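Local coordinates for Alr4995 protein (Nostoc sp., PDB 6LRF), which is a bifunctional enzyme with arginine dihydrolase and ornithine cyclodeaminase activities, so that it probably turns arginine into ornithine and ornithine into proline, at residues B[283-288]-B[334-339]; B[141-146]-B[311-316]; B[342-347]-B[553-558]. All blocks are in the same frame, centred on the assembly; numbering follows the deposited sequence.

Interaction 1 of 3, residues B[283-288]-B[334-339]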
ATOM      1  N   VAL B 283      -2.097  43.010  18.687  1.00 28.13           N
ATOM      2  CA  VAL B 283      -1.761  41.910  19.579  1.00 20.60           C
ATOM      3  C   VAL B 283      -2.730  41.883  20.759  1.00 31.33           C
ATOM      4  O   VAL B 283      -3.013  42.917  21.381  1.00 28.19           O
ATOM      5  CB  VAL B 283      -0.305  42.023  20.074  1.00 25.21           C
ATOM      6  CG1 VAL B 283       0.033  40.896  21.044  1.00 20.74           C
ATOM      7  CG2 VAL B 283       0.651  42.021  18.877  1.00 21.87           C
ATOM      8  N   GLU B 284      -3.266  40.695  21.032  1.00 26.51           N
ATOM      9  CA  GLU B 284      -4.196  40.470  22.136  1.00 29.02           C
ATOM     10  C   GLU B 284      -3.669  39.432  23.122  1.00 27.75           C
ATOM     11  O   GLU B 284      -2.873  38.568  22.766  1.00 22.62           O
ATOM     12  CB  GLU B 284      -5.548  39.997  21.617  1.00 28.86           C
ATOM     13  CG  GLU B 284      -6.355  41.051  20.930  1.00 33.81           C
ATOM     14  CD  GLU B 284      -7.697  40.516  20.482  1.00 36.16           C
ATOM     15  OE1 GLU B 284      -7.943  39.298  20.670  1.00 37.50           O
ATOM     16  OE2 GLU B 284      -8.508  41.312  19.968  1.00 38.28           O
ATOM     17  N   SER B 285      -4.149  39.523  24.355  1.00 29.51           N
ATOM     18  CA  SER B 285      -3.696  38.669  25.437  1.00 29.86           C
ATOM     19  C   SER B 285      -4.879  38.251  26.271  1.00 31.84           C
ATOM     20  O   SER B 285      -5.851  38.990  26.396  1.00 32.33           O
ATOM     21  CB  SER B 285      -2.672  39.386  26.311  1.00 32.85           C
ATOM     22  OG  SER B 285      -1.365  39.169  25.816  1.00 41.60           O
ATOM     23  N   ARG B 286      -4.767  37.064  26.855  1.00 30.67           N
ATOM     24  CA  ARG B 286      -5.845  36.460  27.612  1.00 31.62           C
ATOM     25  C   ARG B 286      -5.226  35.433  28.552  1.00 32.67           C
ATOM     26  O   ARG B 286      -4.374  34.653  28.147  1.00 32.98           O
ATOM     27  CB  ARG B 286      -6.852  35.818  26.660  1.00 32.83           C
ATOM     28  CG  ARG B 286      -8.129  35.330  27.288  1.00 37.62           C
ATOM     29  CD  ARG B 286      -9.167  35.122  26.209  1.00 41.30           C
ATOM     30  NE  ARG B 286     -10.283  34.300  26.662  1.00 49.82           N
ATOM     31  CZ  ARG B 286     -11.424  34.170  25.990  1.00 47.51           C
ATOM     32  NH1 ARG B 286     -11.584  34.830  24.849  1.00 46.37           N
ATOM     33  NH2 ARG B 286     -12.404  33.394  26.457  1.00 49.39           N
ATOM     34  N   ILE B 287      -5.619  35.443  29.814  1.00 32.82           N
ATOM     35  CA  ILE B 287      -5.132  34.417  30.715  1.00 33.45           C
ATOM     36  C   ILE B 287      -6.163  33.281  30.771  1.00 32.95           C
ATOM     37  O   ILE B 287      -7.356  33.517  30.932  1.00 32.93           O
ATOM     38  CB  ILE B 287      -4.848  34.982  32.116  1.00 36.51           C
ATOM     39  CG1 ILE B 287      -3.626  35.910  32.068  1.00 36.53           C
ATOM     40  CG2 ILE B 287      -4.612  33.853  33.123  1.00 30.02           C
ATOM     41  CD1 ILE B 287      -3.322  36.614  33.392  1.00 38.20           C
ATOM     42  N   ILE B 288      -5.707  32.052  30.576  1.00 32.46           N
ATOM     43  CA  ILE B 288      -6.607  30.911  30.677  1.00 30.17           C
ATOM     44  C   ILE B 288      -6.167  30.014  31.831  1.00 28.15           C
ATOM     45  O   ILE B 288      -5.022  30.070  32.279  1.00 33.57           O
ATOM     46  CB  ILE B 288      -6.663  30.107  29.356  1.00 31.69           C
ATOM     47  CG1 ILE B 288      -5.271  29.628  28.956  1.00 35.08           C
ATOM     48  CG2 ILE B 288      -7.274  30.938  28.244  1.00 28.29           C
ATOM     49  CD1 ILE B 288      -5.015  28.163  29.269  1.00 29.13           C
ATOM     50  N   LYS B 334      -0.767  32.645  30.187  1.00 29.05           N
ATOM     51  CA  LYS B 334      -1.108  33.836  29.421  1.00 30.42           C
ATOM     52  C   LYS B 334      -0.914  33.507  27.946  1.00 23.71           C
ATOM     53  O   LYS B 334       0.168  33.117  27.531  1.00 27.72           O
ATOM     54  CB  LYS B 334      -0.255  35.036  29.841  1.00 31.51           C
ATOM     55  CG  LYS B 334      -0.720  36.374  29.261  1.00 31.82           C
ATOM     56  CD  LYS B 334       0.136  37.535  29.768  1.00 38.66           C
ATOM     57  CE  LYS B 334       1.579  37.456  29.261  1.00 39.60           C
ATOM     58  NZ  LYS B 334       1.658  37.741  27.806  1.00 41.77           N
ATOM     59  N   VAL B 335      -1.979  33.639  27.169  1.00 26.00           N
ATOM     60  CA  VAL B 335      -1.933  33.371  25.737  1.00 21.88           C
ATOM     61  C   VAL B 335      -1.897  34.696  24.988  1.00 23.94           C
ATOM     62  O   VAL B 335      -2.671  35.591  25.307  1.00 24.44           O
ATOM     63  CB  VAL B 335      -3.163  32.569  25.268  1.00 25.44           C
ATOM     64  CG1 VAL B 335      -3.017  32.186  23.804  1.00 26.19           C
ATOM     65  CG2 VAL B 335      -3.372  31.335  26.140  1.00 26.01           C
ATOM     66  N   SER B 336      -1.005  34.827  24.010  1.00 20.51           N
ATOM     67  CA  SER B 336      -1.007  36.009  23.146  1.00 23.97           C
ATOM     68  C   SER B 336      -1.220  35.612  21.702  1.00 23.45           C
ATOM     69  O   SER B 336      -0.786  34.537  21.269  1.00 20.31           O
ATOM     70  CB  SER B 336       0.308  36.798  23.268  1.00 24.69           C
ATOM     71  OG  SER B 336       0.538  37.213  24.603  1.00 30.13           O
ATOM     72  N   ALA B 337      -1.876  36.499  20.962  1.00 18.70           N
ATOM     73  CA  ALA B 337      -2.131  36.318  19.539  1.00 21.16           C
ATOM     74  C   ALA B 337      -1.876  37.630  18.800  1.00 20.66           C
ATOM     75  O   ALA B 337      -2.014  38.700  19.384  1.00 25.09           O
ATOM     76  CB  ALA B 337      -3.566  35.848  19.315  1.00 19.79           C
ATOM     77  N   PRO B 338      -1.503  37.558  17.519  1.00 18.83           N
ATOM     78  CA  PRO B 338      -1.176  38.774  16.766  1.00 19.94           C
ATOM     79  C   PRO B 338      -2.417  39.574  16.335  1.00 28.12           C
ATOM     80  O   PRO B 338      -2.304  40.739  15.929  1.00 27.04           O
ATOM     81  CB  PRO B 338      -0.423  38.226  15.548  1.00 22.95           C
ATOM     82  CG  PRO B 338      -1.026  36.822  15.354  1.00 22.65           C
ATOM     83  CD  PRO B 338      -1.228  36.326  16.747  1.00 22.46           C
ATOM     84  N   SER B 339      -3.588  38.951  16.411  1.00 26.62           N
ATOM     85  CA  SER B 339      -4.840  39.585  15.999  1.00 25.02           C
ATOM     86  C   SER B 339      -6.005  38.863  16.648  1.00 28.51           C
ATOM     87  O   SER B 339      -5.836  37.762  17.196  1.00 22.37           O
ATOM     88  CB  SER B 339      -5.008  39.541  14.488  1.00 24.61           C
ATOM     89  OG  SER B 339      -5.382  38.230  14.102  1.00 29.29           O
TER
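Residues 284-288 and 334-337 run antiparallel, their axes 4.6 Å apart. Two hydrogen-bonded pairs, Glu284 with Ala337 and Arg286 with Val335, are each joined by two backbone hydrogen bonds, one each way. The straightest is Val335 N to Arg286 O, 2.8 Å at 172°, almost along the C=O axis. Arg286 N to Val335 O is more bent, at 141°. The tight side is that of Val335 and Ala337. Both are buried under helix 340-352, whose Met343 and Ile346 press on them. Ile288 CG1 also crosses obliquely to Val335 CG2, at 3.8 Å. Glu284 and Arg286 start on this face too, but the Arg286 tip leads away. The face of Ser285, Ile287 and Lys334 is more open. Ser285 is exposed, and its OG donates to Ser336 OG at 3.0 Å. Ser336 is on the same face but buried, and its OG also bonds Asp143. The Lys334 chain starts anti to its backbone N and bends at its last two torsions, bringing NZ to a salt bridge with Asp143. Its CG touches Ile287 CG1 at 4.1 Å. Strand 329-337 lies between the parallel strands 280-292 and 313-320, which helix 299-310 connects: a split beta-alpha-beta unit.

Interaction 2 of 3, residues B[141-146]-B[311-316]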
ATOM      1  N   GLU B 141      10.046  38.160  20.217  1.00 22.92           N
ATOM      2  CA  GLU B 141       8.799  37.668  20.786  1.00 26.54           C
ATOM      3  C   GLU B 141       7.608  38.513  20.391  1.00 26.52           C
ATOM      4  O   GLU B 141       7.695  39.745  20.287  1.00 24.69           O
ATOM      5  CB  GLU B 141       8.894  37.639  22.310  1.00 26.49           C
ATOM      6  CG  GLU B 141       9.780  36.548  22.852  1.00 37.66           C
ATOM      7  CD  GLU B 141       9.072  35.200  22.952  1.00 44.18           C
ATOM      8  OE1 GLU B 141       7.818  35.166  22.928  1.00 37.28           O
ATOM      9  OE2 GLU B 141       9.782  34.177  23.062  1.00 53.53           O
ATOM     10  N   LEU B 142       6.488  37.837  20.196  1.00 21.77           N
ATOM     11  CA  LEU B 142       5.225  38.472  19.862  1.00 19.59           C
ATOM     12  C   LEU B 142       4.864  39.540  20.888  1.00 22.10           C
ATOM     13  O   LEU B 142       4.369  40.626  20.542  1.00 23.01           O
ATOM     14  CB  LEU B 142       4.125  37.405  19.775  1.00 19.79           C
ATOM     15  CG  LEU B 142       2.711  37.914  19.504  1.00 24.62           C
ATOM     16  CD1 LEU B 142       2.681  38.719  18.207  1.00 21.78           C
ATOM     17  CD2 LEU B 142       1.740  36.715  19.445  1.00 22.63           C
ATOM     18  N   ASP B 143       5.151  39.250  22.153  1.00 16.78           N
ATOM     19  CA  ASP B 143       4.842  40.186  23.230  1.00 21.59           C
ATOM     20  C   ASP B 143       5.681  41.493  23.231  1.00 18.83           C
ATOM     21  O   ASP B 143       5.367  42.423  23.969  1.00 23.51           O
ATOM     22  CB  ASP B 143       5.005  39.479  24.568  1.00 22.68           C
ATOM     23  CG  ASP B 143       3.817  38.594  24.909  1.00 35.02           C
ATOM     24  OD1 ASP B 143       2.783  38.686  24.207  1.00 28.73           O
ATOM     25  OD2 ASP B 143       3.915  37.815  25.888  1.00 38.68           O
ATOM     26  N   SER B 144       6.740  41.569  22.436  1.00 18.03           N
ATOM     27  CA  SER B 144       7.486  42.825  22.349  1.00 19.26           C
ATOM     28  C   SER B 144       6.743  43.872  21.511  1.00 22.07           C
ATOM     29  O   SER B 144       7.005  45.073  21.623  1.00 20.32           O
ATOM     30  CB  SER B 144       8.889  42.597  21.772  1.00 20.94           C
ATOM     31  OG  SER B 144       8.840  42.226  20.394  1.00 21.43           O
ATOM     32  N   HIS B 145       5.805  43.430  20.683  1.00 19.65           N
ATOM     33  CA  HIS B 145       5.216  44.323  19.706  1.00 19.27           C
ATOM     34  C   HIS B 145       4.388  45.452  20.338  1.00 20.41           C
ATOM     35  O   HIS B 145       4.457  46.589  19.855  1.00 20.39           O
ATOM     36  CB  HIS B 145       4.388  43.521  18.688  1.00 22.19           C
ATOM     37  CG  HIS B 145       5.222  42.601  17.848  1.00 18.64           C
ATOM     38  ND1 HIS B 145       4.718  41.890  16.780  1.00 19.75           N
ATOM     39  CD2 HIS B 145       6.540  42.294  17.912  1.00 18.01           C
ATOM     40  CE1 HIS B 145       5.686  41.172  16.236  1.00 19.16           C
ATOM     41  NE2 HIS B 145       6.803  41.406  16.898  1.00 20.73           N
ATOM     42  N   PRO B 146       3.618  45.168  21.405  1.00 18.34           N
ATOM     43  CA  PRO B 146       2.923  46.306  22.036  1.00 22.80           C
ATOM     44  C   PRO B 146       3.854  47.372  22.644  1.00 24.48           C
ATOM     45  O   PRO B 146       3.454  48.527  22.757  1.00 24.41           O
ATOM     46  CB  PRO B 146       2.099  45.647  23.148  1.00 20.43           C
ATOM     47  CG  PRO B 146       1.875  44.222  22.642  1.00 26.77           C
ATOM     48  CD  PRO B 146       3.176  43.875  21.970  1.00 21.56           C
ATOM     49  N   GLY B 311      -0.154  30.277  15.670  1.00 26.96           N
ATOM     50  CA  GLY B 311       0.409  31.600  15.438  1.00 25.76           C
ATOM     51  C   GLY B 311       0.468  32.498  16.658  1.00 25.90           C
ATOM     52  O   GLY B 311       0.717  33.705  16.538  1.00 25.62           O
ATOM     53  N   GLY B 312       0.253  31.919  17.834  1.00 22.07           N
ATOM     54  CA  GLY B 312       0.313  32.672  19.071  1.00 23.51           C
ATOM     55  C   GLY B 312       1.596  32.461  19.852  1.00 20.10           C
ATOM     56  O   GLY B 312       2.558  31.901  19.345  1.00 22.00           O
ATOM     57  N   SER B 313       1.616  32.935  21.091  1.00 20.51           N
ATOM     58  CA  SER B 313       2.710  32.641  22.011  1.00 23.81           C
ATOM     59  C   SER B 313       2.121  32.489  23.391  1.00 20.63           C
ATOM     60  O   SER B 313       0.939  32.774  23.596  1.00 21.23           O
ATOM     61  CB  SER B 313       3.786  33.738  22.000  1.00 27.16           C
ATOM     62  OG  SER B 313       3.286  34.943  22.542  1.00 23.10           O
ATOM     63  N   PHE B 314       2.927  32.040  24.345  1.00 21.91           N
ATOM     64  CA  PHE B 314       2.390  31.788  25.674  1.00 26.81           C
ATOM     65  C   PHE B 314       3.406  32.064  26.756  1.00 26.06           C
ATOM     66  O   PHE B 314       4.598  32.121  26.511  1.00 27.10           O
ATOM     67  CB  PHE B 314       1.902  30.338  25.799  1.00 24.70           C
ATOM     68  CG  PHE B 314       3.004  29.321  25.720  1.00 27.77           C
ATOM     69  CD1 PHE B 314       3.747  28.984  26.847  1.00 28.49           C
ATOM     70  CD2 PHE B 314       3.300  28.701  24.524  1.00 27.45           C
ATOM     71  CE1 PHE B 314       4.772  28.064  26.768  1.00 26.07           C
ATOM     72  CE2 PHE B 314       4.321  27.771  24.441  1.00 30.65           C
ATOM     73  CZ  PHE B 314       5.057  27.456  25.567  1.00 32.83           C
ATOM     74  N   GLN B 315       2.903  32.189  27.968  1.00 29.43           N
ATOM     75  CA  GLN B 315       3.739  32.270  29.149  1.00 31.89           C
ATOM     76  C   GLN B 315       3.005  31.527  30.260  1.00 27.06           C
ATOM     77  O   GLN B 315       1.883  31.890  30.600  1.00 24.95           O
ATOM     78  CB  GLN B 315       3.996  33.732  29.528  1.00 33.62           C
ATOM     79  CG  GLN B 315       5.157  33.948  30.496  1.00 43.19           C
ATOM     80  CD  GLN B 315       5.254  35.388  30.977  1.00 48.42           C
ATOM     81  OE1 GLN B 315       4.453  36.251  30.591  1.00 47.85           O
ATOM     82  NE2 GLN B 315       6.236  35.653  31.831  1.00 54.26           N
ATOM     83  N   VAL B 316       3.611  30.479  30.810  1.00 30.29           N
ATOM     84  CA  VAL B 316       2.994  29.803  31.949  1.00 30.91           C
ATOM     85  C   VAL B 316       3.206  30.664  33.201  1.00 28.40           C
ATOM     86  O   VAL B 316       4.324  30.857  33.641  1.00 32.11           O
ATOM     87  CB  VAL B 316       3.561  28.386  32.161  1.00 31.18           C
ATOM     88  CG1 VAL B 316       2.806  27.684  33.282  1.00 29.80           C
ATOM     89  CG2 VAL B 316       3.479  27.581  30.868  1.00 24.16           C
TER
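A Schellman motif ends helix 299-310 at Gly311, and the chain passes at once into strand 313-320, the outermost strand of its sheet within this chain. Residues 141-143, just ahead of helix 145-152, pack against this helix-to-strand joint. Gly311 takes a positive phi, 119°, and Gly312 is extended. Leu142 carries most of the approach. Its CG is anti to the backbone N, and CD2 reaches the two glycines, lying 4.3 Å from Gly311 O. The same branch lies alongside Ser313, with CD2 3.9 Å from Ser313 OG. Leu142 CB is as near, 3.8 Å from that hydroxyl oxygen. Ser313 OG sits in the crowded position between its backbone N and carbonyl carbon, and so turns toward Leu142. No hydrogen bond crosses between the two segments. Asp143 OD1 stays 4.1 Å from Ser313 OG. The partners of this carboxylate are Ser336, Lys334 and, through a salt bridge from OD2, Arg325 of the second subunit. The two positive groups would probably keep the buried carboxylate ionised. Glu141 bends its side chain round so that OE1 comes near Ser313 CB, at 4.4 Å. Its carbonyl O accepts from both the N and the OG of Ser144, the latter at 2.7 Å, which probably steadies this turn. On the other segment, Gly311 O is bonded to Tyr136 OH. Leu142 also touches Val283 and Ser336, so it rests on neighbouring strands of the sheet as well. The contact joins the dimethylargininase-like part of the chain to the LOR/SDH region, and with Arg325 of the second subunit reaching in, it is also part of a subunit interface.

Interaction 3 of 3, residues B[342-347]-B[553-558]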
ATOM      1  N   VAL B 342      -6.753  35.371  15.014  1.00 24.83           N
ATOM      2  CA  VAL B 342      -5.891  34.255  15.416  1.00 22.95           C
ATOM      3  C   VAL B 342      -6.209  33.842  16.861  1.00 22.00           C
ATOM      4  O   VAL B 342      -6.210  32.648  17.199  1.00 23.67           O
ATOM      5  CB  VAL B 342      -4.384  34.596  15.263  1.00 24.40           C
ATOM      6  CG1 VAL B 342      -3.510  33.497  15.870  1.00 22.07           C
ATOM      7  CG2 VAL B 342      -4.028  34.814  13.791  1.00 29.26           C
HETATM    8  N   MSE B 343      -6.495  34.829  17.710  1.00 22.62           N
HETATM    9  CA  MSE B 343      -6.925  34.560  19.086  1.00 21.45           C
HETATM   10  C   MSE B 343      -8.186  33.677  19.139  1.00 22.37           C
HETATM   11  O   MSE B 343      -8.289  32.773  19.965  1.00 23.97           O
HETATM   12  CB  MSE B 343      -7.191  35.869  19.836  1.00 23.45           C
HETATM   13  CG  MSE B 343      -7.642  35.651  21.279  1.00 28.25           C
HETATM   14 SE   MSE B 343      -6.287  34.661  22.384  1.00 55.67          SE
HETATM   15  CE  MSE B 343      -5.247  36.207  23.079  1.00 32.07           C
ATOM     16  N   GLU B 344      -9.145  33.943  18.263  1.00 21.74           N
ATOM     17  CA  GLU B 344     -10.362  33.136  18.209  1.00 22.47           C
ATOM     18  C   GLU B 344     -10.065  31.700  17.801  1.00 23.96           C
ATOM     19  O   GLU B 344     -10.666  30.743  18.313  1.00 25.02           O
ATOM     20  CB  GLU B 344     -11.355  33.738  17.227  1.00 27.18           C
ATOM     21  CG  GLU B 344     -11.899  35.083  17.641  1.00 31.52           C
ATOM     22  CD  GLU B 344     -12.920  35.602  16.652  1.00 36.27           C
ATOM     23  OE1 GLU B 344     -12.544  35.890  15.488  1.00 33.67           O
ATOM     24  OE2 GLU B 344     -14.104  35.684  17.041  1.00 36.71           O
ATOM     25  N   GLU B 345      -9.144  31.548  16.866  1.00 21.38           N
ATOM     26  CA  GLU B 345      -8.767  30.224  16.419  1.00 24.03           C
ATOM     27  C   GLU B 345      -8.135  29.428  17.581  1.00 25.50           C
ATOM     28  O   GLU B 345      -8.462  28.253  17.805  1.00 22.88           O
ATOM     29  CB  GLU B 345      -7.819  30.330  15.235  1.00 23.41           C
ATOM     30  CG  GLU B 345      -7.558  29.018  14.532  1.00 35.51           C
ATOM     31  CD  GLU B 345      -8.443  28.804  13.306  1.00 49.72           C
ATOM     32  OE1 GLU B 345      -8.700  29.786  12.555  1.00 49.81           O
ATOM     33  OE2 GLU B 345      -8.873  27.643  13.096  1.00 47.33           O
ATOM     34  N   ILE B 346      -7.255  30.086  18.332  1.00 22.92           N
ATOM     35  CA  ILE B 346      -6.595  29.473  19.479  1.00 18.47           C
ATOM     36  C   ILE B 346      -7.582  29.104  20.574  1.00 21.22           C
ATOM     37  O   ILE B 346      -7.577  27.980  21.074  1.00 23.07           O
ATOM     38  CB  ILE B 346      -5.512  30.413  20.068  1.00 21.50           C
ATOM     39  CG1 ILE B 346      -4.340  30.574  19.088  1.00 24.71           C
ATOM     40  CG2 ILE B 346      -5.026  29.914  21.424  1.00 20.71           C
ATOM     41  CD1 ILE B 346      -3.453  31.781  19.385  1.00 22.88           C
ATOM     42  N   ILE B 347      -8.424  30.051  20.958  1.00 22.65           N
ATOM     43  CA  ILE B 347      -9.387  29.814  22.025  1.00 22.42           C
ATOM     44  C   ILE B 347     -10.370  28.691  21.644  1.00 22.11           C
ATOM     45  O   ILE B 347     -10.749  27.882  22.499  1.00 24.11           O
ATOM     46  CB  ILE B 347     -10.139  31.111  22.368  1.00 21.99           C
ATOM     47  CG1 ILE B 347      -9.140  32.163  22.859  1.00 28.23           C
ATOM     48  CG2 ILE B 347     -11.209  30.862  23.428  1.00 19.95           C
ATOM     49  CD1 ILE B 347      -8.328  31.713  24.049  1.00 27.89           C
ATOM     50  N   GLY B 553      -8.645  23.474  11.652  1.00 36.59           N
ATOM     51  CA  GLY B 553      -8.945  24.093  10.371  1.00 36.34           C
ATOM     52  C   GLY B 553     -10.423  24.146   9.995  1.00 35.98           C
ATOM     53  O   GLY B 553     -10.774  24.622   8.904  1.00 31.57           O
ATOM     54  N   HIS B 554     -11.299  23.675  10.883  1.00 26.98           N
ATOM     55  CA  HIS B 554     -12.717  23.612  10.536  1.00 28.00           C
ATOM     56  C   HIS B 554     -13.304  25.014  10.385  1.00 28.21           C
ATOM     57  O   HIS B 554     -14.134  25.250   9.513  1.00 26.60           O
ATOM     58  CB  HIS B 554     -13.489  22.787  11.569  1.00 31.26           C
ATOM     59  CG  HIS B 554     -13.339  21.304  11.390  1.00 32.28           C
ATOM     60  ND1 HIS B 554     -14.302  20.521  10.790  1.00 41.59           N
ATOM     61  CD2 HIS B 554     -12.329  20.463  11.721  1.00 36.58           C
ATOM     62  CE1 HIS B 554     -13.897  19.263  10.763  1.00 34.95           C
ATOM     63  NE2 HIS B 554     -12.702  19.200  11.322  1.00 35.36           N
ATOM     64  N   ARG B 555     -12.837  25.958  11.203  1.00 24.90           N
ATOM     65  CA  ARG B 555     -13.323  27.334  11.148  1.00 26.46           C
ATOM     66  C   ARG B 555     -13.152  27.962   9.754  1.00 24.86           C
ATOM     67  O   ARG B 555     -14.107  28.511   9.198  1.00 25.45           O
ATOM     68  CB  ARG B 555     -12.617  28.189  12.224  1.00 27.26           C
ATOM     69  CG  ARG B 555     -13.125  27.932  13.663  1.00 27.80           C
ATOM     70  CD  ARG B 555     -12.372  28.777  14.695  1.00 27.17           C
ATOM     71  NE  ARG B 555     -12.478  30.212  14.426  1.00 25.60           N
ATOM     72  CZ  ARG B 555     -13.447  30.986  14.908  1.00 31.64           C
ATOM     73  NH1 ARG B 555     -14.394  30.465  15.682  1.00 25.70           N
ATOM     74  NH2 ARG B 555     -13.470  32.283  14.631  1.00 30.55           N
ATOM     75  N   HIS B 556     -11.950  27.876   9.183  1.00 21.61           N
ATOM     76  CA  HIS B 556     -11.711  28.409   7.850  1.00 22.51           C
ATOM     77  C   HIS B 556     -12.610  27.730   6.815  1.00 24.59           C
ATOM     78  O   HIS B 556     -13.119  28.377   5.893  1.00 22.72           O
ATOM     79  CB  HIS B 556     -10.237  28.246   7.451  1.00 30.33           C
ATOM     80  CG  HIS B 556      -9.323  29.264   8.068  1.00 36.16           C
ATOM     81  ND1 HIS B 556      -8.014  29.436   7.663  1.00 43.00           N
ATOM     82  CD2 HIS B 556      -9.527  30.164   9.062  1.00 37.18           C
ATOM     83  CE1 HIS B 556      -7.458  30.400   8.374  1.00 41.46           C
ATOM     84  NE2 HIS B 556      -8.354  30.864   9.226  1.00 39.27           N
ATOM     85  N   HIS B 557     -12.798  26.423   6.973  1.00 25.06           N
ATOM     86  CA  HIS B 557     -13.612  25.632   6.046  1.00 24.44           C
ATOM     87  C   HIS B 557     -15.098  26.020   6.073  1.00 23.28           C
ATOM     88  O   HIS B 557     -15.711  26.284   5.036  1.00 22.06           O
ATOM     89  CB  HIS B 557     -13.457  24.156   6.382  1.00 25.15           C
ATOM     90  CG  HIS B 557     -13.815  23.240   5.256  1.00 31.92           C
ATOM     91  ND1 HIS B 557     -13.053  23.132   4.106  1.00 35.79           N
ATOM     92  CD2 HIS B 557     -14.854  22.384   5.104  1.00 30.51           C
ATOM     93  CE1 HIS B 557     -13.605  22.243   3.299  1.00 31.56           C
ATOM     94  NE2 HIS B 557     -14.698  21.777   3.878  1.00 30.25           N
ATOM     95  N   LEU B 558     -15.666  26.038   7.275  1.00 21.60           N
ATOM     96  CA  LEU B 558     -17.049  26.451   7.493  1.00 21.84           C
ATOM     97  C   LEU B 558     -17.272  27.915   7.122  1.00 25.24           C
ATOM     98  O   LEU B 558     -18.336  28.260   6.596  1.00 21.16           O
ATOM     99  CB  LEU B 558     -17.446  26.221   8.956  1.00 21.41           C
ATOM    100  CG  LEU B 558     -18.132  24.887   9.248  1.00 29.70           C
ATOM    101  CD1 LEU B 558     -19.539  24.880   8.633  1.00 25.89           C
ATOM    102  CD2 LEU B 558     -17.305  23.724   8.712  1.00 30.04           C
TER
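Charged side chains make up most of this contact between helix 342-347 and the start of helix 554-558, but their pairing is loose. Glu344 OE1 and Arg555 NH2 form a long salt bridge of 3.8 Å. The two side chains cross at about a right angle, and the carboxylate and guanidinium planes are tilted 59° apart, so no flat two-pronged pairing arises. Glu345 OE1 lies 4.2 Å from Arg555 NE, too far for a salt bridge, though the opposite charges probably attract. Arg555 NH2 also has a weak, long pairing with Asp379.

Van der Waals contacts add to this. Glu344 CB sits over one face of the guanidinium, 3.7 Å from Arg555 NH2. Glu345 and Arg555 slide past each other in opposite directions, with Glu345 OE2 3.9 Å from Arg555 CB. The helix axes stay 11.5 Å apart, so long side chains bridge the gap. Here the LOR/SDH region meets the Rossmann-fold domain, at the first turn of helix 554-567, where Gly553 is the N-cap.

The remaining polar contact is with His556. Glu345 is bent at its second torsion, chi2 96°, which takes OE1 to 3.5 Å from His556 NE2. This is not a hydrogen bond, and the carboxylate and ring planes are nearly perpendicular. Glu345 OE1 has a weak hydrogen bond with Tyr191 instead. The other ring nitrogen, His556 ND1, is hydrogen-bonded to Thr538.

Interactions 1 and 2 share one sheet, since strands 329-337 and 313-320 are neighbours in it. Asp143 ties the two together, by a hydrogen bond to one strand residue and a salt bridge to another. Interaction 3 uses helix 340-352, which follows strand 329-337 and covers the other face of the strand pair through Met343. Its Ile346 also touches Gly312 of interaction 2. The chemistry differs with place. Interaction 1, partly buried, is held by regular backbone bonds within one region. Interactions 2 and 3 are buried, smaller, and have no hydrogen bond between their segments. Each joins the LOR/SDH region to another part: interaction 2 by van der Waals contact, interaction 3 by charged side chains.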